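Local coordinates for uncharacterized protein (Deinococcus radiodurans, PDB 2A1V) that is of unknown function but belongs to the YjbR (DUF419) family and folds as an antiparallel sheet with packed helices, at residues Q8-L13 against D55-S60; Q73-S78 against T98-L103; G110-V115 against L128-S133. All coordinates share one frame; numbering follows the deposited sequence.

In the fold
The three contacts follow one another along the chain: interaction 1 closes before interaction 2 opens, and interaction 2 before interaction 3. Interaction 1 sets the start of helix 10-17 against L57 and strand 58-62 of the antiparallel sheet. Helix 65-74 comes next, and interaction 2 joins the turn after it to the residues leading into helix 101-119. The centres of interactions 1 and 2 lie about 14 Å apart, and the centre of interaction 3 lies about 21 and 23 Å from theirs, across the chain's centre. Interaction 1 thus fixes a helix start to the sheet, while the other two use different parts of helix 101-119, interaction 3 pairing it with the loop after helix 122-128.

Interaction 1. Residues Q8-L13 against D55-S60; sequences QTVDDL and DPLRLS
L57 presses a methyl group against the backbone at a helix start: its CD1 lies 3.4 Å from V10 N and also touches T9 C. CG sits anti to the carbonyl carbon of L57 (chi1 -67°), and CD1 continues from it to the T9-V10 peptide. The same methyl meets V10 CG2 at 3.7 Å, the two side chains crossing at about a right angle. Farther along, L13 and L59 run antiparallel alongside one another, with L13 CD2 3.9 Å from L59 CD2. Direct contact is thus mainly apolar. A water adds a polar bridge: it accepts from L57 N at 2.9 Å and donates to Q8 O, although the latter separation is so short that its detail is doubtful.

The backbone under the L57 methyl is fixed by a capping box. T9, the N-cap residue, accepts at OG1 from D12 N at 3.0 Å, and D12 OD2 answers by accepting from T9 N at 3.2 Å, met from above the carboxylate plane. The anti lone pair of OD2 takes an almost straight bond from Q8 N (2.9 Å, 177°). Two backbone N-H groups therefore grip one carboxylate oxygen, which would limit the rotation of the D12 side chain.

Strand 58-62 lies between strands 43-51 and 90-94. L59 shares backbone bonding with V93 and S60 with L49, while L13 touches both T50 and L59, so the first turn of helix 10-17 rests over strands 43-51 and 58-62.

Interaction 2. Residues Q73-S78 against T98-L103; sequences QAHPQS and TVPAEL
H75 and S78 both pack against one methyl of V99, and this trio is the compact part of the contact. V99 CG2 stands over a face of the H75 imidazole, 4.2 Å from the ring centroid and 25° off its normal, which satisfies a CH-pi contact although the methyl is offset toward the rim, with H75 ND1 the nearest ring atom at 3.9 Å. S78 CB approaches the same V99 CG2 to 3.8 Å. H75 CG lies anti to the carbonyl carbon (chi1 -55°), which directs the imidazole toward V99; chi2 (-83°) sets the turn of the ring.

Toward P100 and L103 the ring has fewer contacts, and P100 is exposed. P100 CD comes to 4.2 Å from H75 CE1, in an oblique approach. L103 reaches toward the ring tip to tip, its CD2 3.9 Å from H75 NE2. At the other end the exposed T98 meets S78 through their hydroxyls: S78 OG and T98 OG1 are 2.5 Å apart, so short that the details of this bond are doubtful, and T98 OG1 also bonds to D96 OD1.

An alanine in place of H75 would probably leave V99 CG2 without the ring face it rests on and open a gap beside L103 CD2.

The backbone from H75 to S78 folds as a type I beta turn: P76 and Q77 have the matching backbone angles, and S78 N bonds to H75 O at 3.0 Å. This turn leads from the end of helix 65-74 to edge strand 79-81, and S78 shares backbone bonding with T94 of strand 90-94. Across from it, P100 occupies the N-cap position of helix 101-119, so the contact joins the exit of one helix to the entry of another.

Interaction 3. Residues G110-V115 against L128-S133; sequences GSYLLV and LGLPDS
Y112 reaches from its helix to L130 and P131 with the far end of its side chain. CB leaves the backbone across the line to the loop, and CG lies anti to the backbone N (chi1 172°). Farther out, ring atom CE1 is 4.5 Å from P131 CD; that carbon lies at the ring's edge, near its plane, and the two side chains cross at about a right angle. At the tip, OH lies 3.9 Å from P131 CD and equally 3.9 Å from L130 CD2, while its hydrogen-bond partner is P21 O.

The loop that receives this tip follows a Schellman motif, in which G129, with a positive phi of 87°, is the C-prime residue ending helix 122-128. One residue beyond Y112, L113 points toward the same loop and puts CD2 3.6 Å from P131 O and 3.6 Å from D132 O, an apolar methyl against two backbone carbonyls; D132 O also bonds to K117 NZ on the same long helix 101-119. On the sheet side, Y112 meets Y47 edge-to-face, and both Y112 and L130 touch V38 of strand 33-38.

Interaction 1. Residues Q8-L13 against D55-S60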
ATOM      1  N   GLN A   8      10.176   7.570   1.845  1.00 23.48           N
ATOM      2  CA  GLN A   8      10.335   8.042   3.191  1.00 23.66           C
ATOM      3  C   GLN A   8       9.375   9.202   3.533  1.00 23.41           C
ATOM      4  O   GLN A   8       9.229   9.563   4.730  1.00 24.32           O
ATOM      5  CB  GLN A   8      11.818   8.373   3.458  1.00 23.58           C
ATOM      6  CG  GLN A   8      12.654   7.105   3.787  1.00 24.54           C
ATOM      7  CD  GLN A   8      14.084   7.371   4.256  1.00 25.43           C
ATOM      8  OE1 GLN A   8      14.292   7.967   5.306  1.00 30.47           O
ATOM      9  NE2 GLN A   8      15.072   6.922   3.475  1.00 25.66           N
ATOM     10  N   THR A   9       8.720   9.784   2.520  1.00 21.07           N
ATOM     11  CA  THR A   9       7.800  10.890   2.751  1.00 21.14           C
ATOM     12  C   THR A   9       6.452  10.602   2.142  1.00 19.92           C
ATOM     13  O   THR A   9       6.313   9.767   1.278  1.00 18.88           O
ATOM     14  CB  THR A   9       8.305  12.231   2.098  1.00 22.04           C
ATOM     15  OG1 THR A   9       8.327  12.087   0.667  1.00 23.31           O
ATOM     16  CG2 THR A   9       9.729  12.637   2.596  1.00 20.63           C
ATOM     17  N   VAL A  10       5.477  11.377   2.562  1.00 19.75           N
ATOM     18  CA  VAL A  10       4.129  11.315   2.050  1.00 20.66           C
ATOM     19  C   VAL A  10       4.161  11.607   0.571  1.00 20.10           C
ATOM     20  O   VAL A  10       3.441  10.967  -0.168  1.00 19.64           O
ATOM     21  CB  VAL A  10       3.186  12.345   2.790  1.00 20.53           C
ATOM     22  CG1 VAL A  10       1.791  12.275   2.266  1.00 20.68           C
ATOM     23  CG2 VAL A  10       3.168  12.058   4.264  1.00 22.72           C
ATOM     24  N   ASP A  11       4.965  12.607   0.175  1.00 20.27           N
ATOM     25  CA  ASP A  11       5.159  12.987  -1.240  1.00 22.00           C
ATOM     26  C   ASP A  11       5.604  11.786  -2.058  1.00 21.76           C
ATOM     27  O   ASP A  11       5.091  11.593  -3.151  1.00 21.22           O
ATOM     28  CB  ASP A  11       6.204  14.098  -1.461  1.00 23.40           C
ATOM     29  CG  ASP A  11       6.328  15.089  -0.278  1.00 27.67           C
ATOM     30  OD1 ASP A  11       6.464  14.654   0.919  1.00 32.82           O
ATOM     31  OD2 ASP A  11       6.340  16.309  -0.542  1.00 31.54           O
ATOM     32  N   ASP A  12       6.504  10.958  -1.499  1.00 21.82           N
ATOM     33  CA  ASP A  12       6.950   9.701  -2.131  1.00 21.96           C
ATOM     34  C   ASP A  12       5.753   8.722  -2.376  1.00 22.22           C
ATOM     35  O   ASP A  12       5.629   8.090  -3.434  1.00 19.25           O
ATOM     36  CB  ASP A  12       8.024   8.998  -1.252  1.00 22.40           C
ATOM     37  CG  ASP A  12       9.385   9.735  -1.242  1.00 25.12           C
ATOM     38  OD1 ASP A  12       9.703  10.459  -2.218  1.00 23.79           O
ATOM     39  OD2 ASP A  12      10.177   9.539  -0.273  1.00 27.36           O
ATOM     40  N   LEU A  13       4.875   8.629  -1.376  1.00 22.80           N
ATOM     41  CA  LEU A  13       3.732   7.739  -1.416  1.00 23.26           C
ATOM     42  C   LEU A  13       2.668   8.222  -2.388  1.00 23.61           C
ATOM     43  O   LEU A  13       2.131   7.418  -3.141  1.00 22.61           O
ATOM     44  CB  LEU A  13       3.117   7.609  -0.028  1.00 23.35           C
ATOM     45  CG  LEU A  13       3.997   7.081   1.119  1.00 23.20           C
ATOM     46  CD1 LEU A  13       3.155   6.996   2.392  1.00 23.82           C
ATOM     47  CD2 LEU A  13       4.620   5.733   0.804  1.00 20.55           C
ATOM     48  N   ASP A  55       6.996  11.018  12.307  1.00 23.18           N
ATOM     49  CA  ASP A  55       8.294  10.977  11.635  1.00 23.27           C
ATOM     50  C   ASP A  55       9.204  10.039  12.450  1.00 22.56           C
ATOM     51  O   ASP A  55       9.478  10.325  13.592  1.00 23.21           O
ATOM     52  CB  ASP A  55       8.826  12.405  11.581  1.00 24.28           C
ATOM     53  CG  ASP A  55      10.180  12.545  10.886  1.00 27.72           C
ATOM     54  OD1 ASP A  55      10.766  11.587  10.315  1.00 31.99           O
ATOM     55  OD2 ASP A  55      10.690  13.686  10.963  1.00 38.37           O
ATOM     56  N   PRO A  56       9.634   8.902  11.891  1.00 20.67           N
ATOM     57  CA  PRO A  56       9.361   8.443  10.530  1.00 21.18           C
ATOM     58  C   PRO A  56       7.912   7.939  10.357  1.00 20.83           C
ATOM     59  O   PRO A  56       7.206   7.503  11.336  1.00 19.65           O
ATOM     60  CB  PRO A  56      10.394   7.302  10.315  1.00 20.80           C
ATOM     61  CG  PRO A  56      10.565   6.722  11.645  1.00 22.02           C
ATOM     62  CD  PRO A  56      10.487   7.944  12.611  1.00 21.60           C
ATOM     63  N   LEU A  57       7.467   8.033   9.117  1.00 18.99           N
ATOM     64  CA  LEU A  57       6.181   7.516   8.774  1.00 18.91           C
ATOM     65  C   LEU A  57       6.128   6.003   9.027  1.00 18.62           C
ATOM     66  O   LEU A  57       7.144   5.282   9.009  1.00 16.63           O
ATOM     67  CB  LEU A  57       5.865   7.837   7.307  1.00 19.83           C
ATOM     68  CG  LEU A  57       5.655   9.288   6.868  1.00 19.50           C
ATOM     69  CD1 LEU A  57       5.453   9.337   5.304  1.00 22.30           C
ATOM     70  CD2 LEU A  57       4.436   9.956   7.525  1.00 20.38           C
ATOM     71  N   ARG A  58       4.910   5.536   9.279  1.00 18.80           N
ATOM     72  CA  ARG A  58       4.614   4.116   9.268  1.00 19.39           C
ATOM     73  C   ARG A  58       3.552   3.816   8.230  1.00 18.56           C
ATOM     74  O   ARG A  58       2.466   4.401   8.227  1.00 17.27           O
ATOM     75  CB  ARG A  58       4.180   3.616  10.658  1.00 20.96           C
ATOM     76  CG  ARG A  58       5.046   4.219  11.732  1.00 25.83           C
ATOM     77  CD  ARG A  58       5.425   3.247  12.803  1.00 32.23           C
ATOM     78  NE  ARG A  58       6.660   3.730  13.435  1.00 34.69           N
ATOM     79  CZ  ARG A  58       7.393   3.004  14.262  1.00 35.17           C
ATOM     80  NH1 ARG A  58       7.012   1.763  14.590  1.00 34.33           N
ATOM     81  NH2 ARG A  58       8.490   3.547  14.798  1.00 36.99           N
ATOM     82  N   LEU A  59       3.916   2.891   7.345  1.00 17.22           N
ATOM     83  CA  LEU A  59       3.133   2.563   6.220  1.00 16.77           C
ATOM     84  C   LEU A  59       2.498   1.176   6.408  1.00 16.43           C
ATOM     85  O   LEU A  59       3.195   0.152   6.496  1.00 16.12           O
ATOM     86  CB  LEU A  59       4.013   2.616   4.965  1.00 16.30           C
ATOM     87  CG  LEU A  59       3.255   2.275   3.681  1.00 16.79           C
ATOM     88  CD1 LEU A  59       2.138   3.260   3.463  1.00 18.84           C
ATOM     89  CD2 LEU A  59       4.191   2.181   2.455  1.00 17.20           C
ATOM     90  N   SER A  60       1.174   1.174   6.448  1.00 15.43           N
ATOM     91  CA  SER A  60       0.397  -0.054   6.513  1.00 15.96           C
ATOM     92  C   SER A  60      -0.101  -0.441   5.116  1.00 15.23           C
ATOM     93  O   SER A  60      -0.641   0.376   4.406  1.00 14.53           O
ATOM     94  CB  SER A  60      -0.779   0.087   7.493  1.00 15.21           C
ATOM     95  OG  SER A  60      -0.333   0.163   8.857  1.00 16.21           O
TER
HETATM   96  O   HOH W   1       9.341   8.582   6.982  1.00 15.25           O

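Interaction 2. Residues Q73-S78 against T98-L103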
ATOM      1  N   GLN A  73      10.060 -11.687   9.173  1.00 34.64           N
ATOM      2  CA  GLN A  73      11.259 -12.421   9.596  0.50 34.70           C
ATOM      3  C   GLN A  73      12.527 -11.789   8.979  1.00 34.28           C
ATOM      4  O   GLN A  73      13.570 -11.711   9.620  1.00 35.10           O
ATOM      5  CB  GLN A  73      11.120 -13.947   9.305  0.50 34.85           C
ATOM      6  CG  GLN A  73      11.852 -14.511   8.059  0.50 35.41           C
ATOM      7  CD  GLN A  73      11.618 -16.025   7.862  0.50 36.38           C
ATOM      8  OE1 GLN A  73      11.884 -16.825   8.767  0.50 40.08           O
ATOM      9  NE2 GLN A  73      11.124 -16.417   6.678  0.50 35.93           N
ATOM     10  N   ALA A  74      12.437 -11.299   7.758  1.00 33.14           N
ATOM     11  CA  ALA A  74      13.566 -10.624   7.136  1.00 32.44           C
ATOM     12  C   ALA A  74      13.870  -9.209   7.648  1.00 31.76           C
ATOM     13  O   ALA A  74      14.998  -8.693   7.436  1.00 31.71           O
ATOM     14  CB  ALA A  74      13.333 -10.555   5.653  1.00 32.79           C
ATOM     15  N   HIS A  75      12.873  -8.547   8.257  1.00 30.54           N
ATOM     16  CA  HIS A  75      13.032  -7.142   8.707  1.00 29.42           C
ATOM     17  C   HIS A  75      12.291  -6.916  10.014  1.00 28.72           C
ATOM     18  O   HIS A  75      11.412  -6.064  10.072  1.00 27.21           O
ATOM     19  CB  HIS A  75      12.440  -6.175   7.672  1.00 29.71           C
ATOM     20  CG  HIS A  75      12.994  -6.334   6.293  1.00 28.86           C
ATOM     21  ND1 HIS A  75      14.175  -5.754   5.897  1.00 31.18           N
ATOM     22  CD2 HIS A  75      12.508  -6.982   5.203  1.00 30.33           C
ATOM     23  CE1 HIS A  75      14.403  -6.052   4.626  1.00 32.16           C
ATOM     24  NE2 HIS A  75      13.408  -6.804   4.187  1.00 28.90           N
ATOM     25  N   PRO A  76      12.658  -7.665  11.085  1.00 28.43           N
ATOM     26  CA  PRO A  76      11.855  -7.722  12.338  1.00 27.25           C
ATOM     27  C   PRO A  76      11.813  -6.402  13.098  1.00 26.38           C
ATOM     28  O   PRO A  76      10.846  -6.113  13.824  1.00 23.92           O
ATOM     29  CB  PRO A  76      12.572  -8.779  13.173  1.00 27.25           C
ATOM     30  CG  PRO A  76      13.976  -8.860  12.573  1.00 28.80           C
ATOM     31  CD  PRO A  76      13.889  -8.479  11.150  1.00 28.57           C
ATOM     32  N   GLN A  77      12.846  -5.589  12.934  1.00 25.67           N
ATOM     33  CA  GLN A  77      12.859  -4.297  13.580  1.00 25.90           C
ATOM     34  C   GLN A  77      12.024  -3.241  12.823  1.00 25.33           C
ATOM     35  O   GLN A  77      11.756  -2.221  13.393  1.00 25.74           O
ATOM     36  CB  GLN A  77      14.300  -3.788  13.778  1.00 26.34           C
ATOM     37  CG  GLN A  77      14.931  -4.330  15.042  1.00 27.96           C
ATOM     38  CD  GLN A  77      15.214  -5.810  14.946  1.00 26.61           C
ATOM     39  OE1 GLN A  77      16.026  -6.233  14.135  1.00 28.06           O
ATOM     40  NE2 GLN A  77      14.500  -6.604  15.728  1.00 27.60           N
ATOM     41  N   SER A  78      11.638  -3.504  11.566  1.00 24.94           N
ATOM     42  CA  SER A  78      11.031  -2.510  10.646  1.00 24.26           C
ATOM     43  C   SER A  78       9.646  -2.873  10.077  1.00 23.71           C
ATOM     44  O   SER A  78       8.909  -1.990   9.538  1.00 22.83           O
ATOM     45  CB  SER A  78      11.965  -2.238   9.482  1.00 24.15           C
ATOM     46  OG  SER A  78      13.119  -1.550   9.910  1.00 24.02           O
ATOM     47  N   THR A  98      15.358   1.671   6.373  1.00 23.47           N
ATOM     48  CA  THR A  98      15.865   0.384   6.766  1.00 22.56           C
ATOM     49  C   THR A  98      15.357  -0.727   5.880  1.00 23.35           C
ATOM     50  O   THR A  98      15.923  -1.804   5.874  1.00 22.51           O
ATOM     51  CB  THR A  98      15.518   0.071   8.258  1.00 22.33           C
ATOM     52  OG1 THR A  98      14.106   0.256   8.528  1.00 21.61           O
ATOM     53  CG2 THR A  98      16.291   0.965   9.151  1.00 22.64           C
ATOM     54  N   VAL A  99      14.271  -0.489   5.147  1.00 23.80           N
ATOM     55  CA  VAL A  99      13.804  -1.449   4.143  1.00 23.70           C
ATOM     56  C   VAL A  99      14.046  -0.801   2.765  1.00 24.00           C
ATOM     57  O   VAL A  99      13.706   0.367   2.566  1.00 23.25           O
ATOM     58  CB  VAL A  99      12.290  -1.781   4.375  1.00 24.12           C
ATOM     59  CG1 VAL A  99      11.704  -2.597   3.254  1.00 24.50           C
ATOM     60  CG2 VAL A  99      12.104  -2.489   5.706  1.00 24.75           C
ATOM     61  N   PRO A 100      14.672  -1.538   1.829  1.00 23.97           N
ATOM     62  CA  PRO A 100      14.970  -0.986   0.537  1.00 24.12           C
ATOM     63  C   PRO A 100      13.757  -0.361  -0.155  1.00 23.14           C
ATOM     64  O   PRO A 100      12.706  -0.964  -0.192  1.00 22.02           O
ATOM     65  CB  PRO A 100      15.472  -2.220  -0.243  1.00 24.18           C
ATOM     66  CG  PRO A 100      16.047  -3.092   0.761  1.00 24.78           C
ATOM     67  CD  PRO A 100      15.177  -2.918   1.944  1.00 24.87           C
ATOM     68  N   ALA A 101      13.959   0.838  -0.686  1.00 23.77           N
ATOM     69  CA  ALA A 101      12.941   1.638  -1.353  1.00 24.70           C
ATOM     70  C   ALA A 101      12.234   0.884  -2.472  1.00 24.95           C
ATOM     71  O   ALA A 101      11.013   1.029  -2.667  1.00 24.66           O
ATOM     72  CB  ALA A 101      13.560   2.896  -1.912  1.00 24.64           C
ATOM     73  N   GLU A 102      13.024   0.101  -3.206  1.00 24.86           N
ATOM     74  CA  GLU A 102      12.480  -0.621  -4.349  0.50 24.80           C
ATOM     75  C   GLU A 102      11.514  -1.704  -3.848  1.00 24.19           C
ATOM     76  O   GLU A 102      10.419  -1.812  -4.384  1.00 22.27           O
ATOM     77  CB  GLU A 102      13.611  -1.164  -5.231  0.50 24.79           C
ATOM     78  CG  GLU A 102      13.216  -2.121  -6.339  0.50 25.45           C
ATOM     79  CD  GLU A 102      14.442  -2.567  -7.075  0.50 25.98           C
ATOM     80  OE1 GLU A 102      14.945  -1.767  -7.885  0.50 29.60           O
ATOM     81  OE2 GLU A 102      14.940  -3.669  -6.793  0.50 26.19           O
ATOM     82  N   LEU A 103      11.893  -2.445  -2.803  1.00 23.91           N
ATOM     83  CA  LEU A 103      10.990  -3.394  -2.181  1.00 23.77           C
ATOM     84  C   LEU A 103       9.705  -2.706  -1.678  1.00 22.71           C
ATOM     85  O   LEU A 103       8.601  -3.187  -1.950  1.00 23.01           O
ATOM     86  CB  LEU A 103      11.681  -4.137  -1.043  1.00 24.22           C
ATOM     87  CG  LEU A 103      10.788  -5.053  -0.222  1.00 23.78           C
ATOM     88  CD1 LEU A 103      10.119  -6.131  -1.081  1.00 25.11           C
ATOM     89  CD2 LEU A 103      11.634  -5.728   0.914  1.00 26.14           C
TER

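Interaction 3. Residues G110-V115 against L128-S133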
ATOM      1  N   GLY A 110       1.922  -3.852  -4.877  1.00 17.07           N
ATOM      2  CA  GLY A 110       1.355  -5.165  -4.625  1.00 16.69           C
ATOM      3  C   GLY A 110       0.063  -5.144  -3.803  1.00 17.05           C
ATOM      4  O   GLY A 110      -0.868  -5.963  -4.036  1.00 17.46           O
ATOM      5  N   SER A 111       0.016  -4.245  -2.811  1.00 15.98           N
ATOM      6  CA  SER A 111      -1.134  -4.129  -1.909  1.00 15.82           C
ATOM      7  C   SER A 111      -2.373  -3.667  -2.725  1.00 16.07           C
ATOM      8  O   SER A 111      -3.424  -4.271  -2.658  1.00 15.19           O
ATOM      9  CB  SER A 111      -0.821  -3.142  -0.765  1.00 15.75           C
ATOM     10  OG  SER A 111      -1.938  -2.976   0.096  1.00 14.95           O
ATOM     11  N   TYR A 112      -2.180  -2.623  -3.531  1.00 15.73           N
ATOM     12  CA  TYR A 112      -3.150  -2.166  -4.550  1.00 16.46           C
ATOM     13  C   TYR A 112      -3.662  -3.311  -5.424  1.00 16.36           C
ATOM     14  O   TYR A 112      -4.868  -3.476  -5.566  1.00 16.57           O
ATOM     15  CB  TYR A 112      -2.533  -1.052  -5.436  1.00 16.24           C
ATOM     16  CG  TYR A 112      -3.358  -0.628  -6.636  1.00 14.83           C
ATOM     17  CD1 TYR A 112      -3.270  -1.319  -7.818  1.00 17.37           C
ATOM     18  CD2 TYR A 112      -4.273   0.430  -6.553  1.00 16.23           C
ATOM     19  CE1 TYR A 112      -4.063  -0.992  -8.894  1.00 17.05           C
ATOM     20  CE2 TYR A 112      -5.048   0.804  -7.624  1.00 16.25           C
ATOM     21  CZ  TYR A 112      -4.938   0.087  -8.806  1.00 17.04           C
ATOM     22  OH  TYR A 112      -5.683   0.424  -9.898  1.00 14.15           O
ATOM     23  N   LEU A 113      -2.755  -4.074  -6.034  1.00 17.14           N
ATOM     24  CA  LEU A 113      -3.167  -5.209  -6.909  1.00 17.62           C
ATOM     25  C   LEU A 113      -3.979  -6.270  -6.185  1.00 17.65           C
ATOM     26  O   LEU A 113      -5.007  -6.771  -6.697  1.00 17.09           O
ATOM     27  CB  LEU A 113      -1.975  -5.860  -7.576  1.00 17.48           C
ATOM     28  CG  LEU A 113      -1.448  -5.036  -8.746  1.00 24.08           C
ATOM     29  CD1 LEU A 113       0.005  -5.530  -9.142  1.00 28.22           C
ATOM     30  CD2 LEU A 113      -2.412  -5.106  -9.941  1.00 22.96           C
ATOM     31  N   LEU A 114      -3.523  -6.595  -4.987  1.00 17.79           N
ATOM     32  CA  LEU A 114      -4.188  -7.612  -4.188  1.00 18.38           C
ATOM     33  C   LEU A 114      -5.594  -7.150  -3.907  1.00 17.51           C
ATOM     34  O   LEU A 114      -6.555  -7.903  -4.011  1.00 16.24           O
ATOM     35  CB  LEU A 114      -3.386  -7.818  -2.902  1.00 18.83           C
ATOM     36  CG  LEU A 114      -3.751  -8.710  -1.747  1.00 22.32           C
ATOM     37  CD1 LEU A 114      -2.428  -9.022  -0.944  1.00 24.60           C
ATOM     38  CD2 LEU A 114      -4.782  -8.046  -0.865  1.00 26.72           C
ATOM     39  N   VAL A 115      -5.731  -5.897  -3.513  1.00 16.70           N
ATOM     40  CA  VAL A 115      -7.050  -5.363  -3.244  1.00 18.65           C
ATOM     41  C   VAL A 115      -7.980  -5.388  -4.467  1.00 17.98           C
ATOM     42  O   VAL A 115      -9.128  -5.764  -4.349  1.00 17.17           O
ATOM     43  CB  VAL A 115      -7.012  -3.978  -2.555  1.00 18.14           C
ATOM     44  CG1 VAL A 115      -8.396  -3.401  -2.460  1.00 19.70           C
ATOM     45  CG2 VAL A 115      -6.376  -4.080  -1.167  1.00 20.14           C
ATOM     46  N   LEU A 128     -14.573  -0.919 -14.669  1.00 27.99           N
ATOM     47  CA  LEU A 128     -13.886   0.213 -14.123  1.00 28.25           C
ATOM     48  C   LEU A 128     -12.543   0.361 -14.839  1.00 29.00           C
ATOM     49  O   LEU A 128     -12.040   1.478 -15.043  1.00 31.23           O
ATOM     50  CB  LEU A 128     -13.763  -0.057 -12.622  1.00 28.61           C
ATOM     51  CG  LEU A 128     -13.441   1.000 -11.610  1.00 27.52           C
ATOM     52  CD1 LEU A 128     -14.397   2.143 -11.656  1.00 25.04           C
ATOM     53  CD2 LEU A 128     -13.396   0.336 -10.264  1.00 26.26           C
ATOM     54  N   GLY A 129     -11.976  -0.763 -15.266  1.00 28.70           N
ATOM     55  CA  GLY A 129     -10.655  -0.778 -15.858  1.00 28.01           C
ATOM     56  C   GLY A 129      -9.530  -0.913 -14.841  1.00 28.49           C
ATOM     57  O   GLY A 129      -8.508  -0.205 -14.939  1.00 32.52           O
ATOM     58  N   LEU A 130      -9.642  -1.838 -13.897  1.00 26.12           N
ATOM     59  CA  LEU A 130      -8.529  -2.119 -12.994  1.00 25.38           C
ATOM     60  C   LEU A 130      -7.594  -3.122 -13.640  1.00 25.02           C
ATOM     61  O   LEU A 130      -8.066  -4.151 -14.080  1.00 24.81           O
ATOM     62  CB  LEU A 130      -9.053  -2.702 -11.678  1.00 24.10           C
ATOM     63  CG  LEU A 130     -10.047  -1.815 -10.940  1.00 22.58           C
ATOM     64  CD1 LEU A 130     -10.536  -2.495  -9.674  1.00 19.84           C
ATOM     65  CD2 LEU A 130      -9.444  -0.424 -10.643  1.00 20.16           C
ATOM     66  N   PRO A 131      -6.262  -2.839 -13.686  1.00 24.88           N
ATOM     67  CA  PRO A 131      -5.384  -3.718 -14.454  1.00 25.52           C
ATOM     68  C   PRO A 131      -4.958  -5.014 -13.739  1.00 25.68           C
ATOM     69  O   PRO A 131      -4.925  -5.063 -12.508  1.00 26.11           O
ATOM     70  CB  PRO A 131      -4.202  -2.834 -14.741  1.00 24.10           C
ATOM     71  CG  PRO A 131      -4.073  -2.047 -13.472  1.00 25.61           C
ATOM     72  CD  PRO A 131      -5.500  -1.726 -13.091  1.00 25.55           C
ATOM     73  N   ASP A 132      -4.692  -6.063 -14.524  0.60 26.19           N
ATOM     74  CA  ASP A 132      -4.158  -7.349 -14.014  0.60 26.64           C
ATOM     75  C   ASP A 132      -2.767  -7.180 -13.384  0.60 26.17           C
ATOM     76  O   ASP A 132      -2.504  -7.734 -12.331  0.60 26.44           O
ATOM     77  CB  ASP A 132      -4.080  -8.412 -15.138  0.60 27.06           C
ATOM     78  CG  ASP A 132      -3.617  -9.808 -14.632  0.60 27.91           C
ATOM     79  OD1 ASP A 132      -4.187 -10.386 -13.662  0.60 31.56           O
ATOM     80  OD2 ASP A 132      -2.680 -10.354 -15.238  0.60 31.80           O
ATOM     81  N   SER A 133      -1.907  -6.402 -14.033  1.00 26.09           N
ATOM     82  CA  SER A 133      -0.545  -6.087 -13.509  1.00 26.70           C
ATOM     83  C   SER A 133      -0.246  -4.614 -13.720  1.00 26.87           C
ATOM     84  O   SER A 133      -0.986  -3.930 -14.457  1.00 26.69           O
ATOM     85  CB  SER A 133       0.552  -6.927 -14.211  1.00 26.35           C
ATOM     86  OG  SER A 133       0.576  -6.686 -15.634  1.00 24.56           O
TER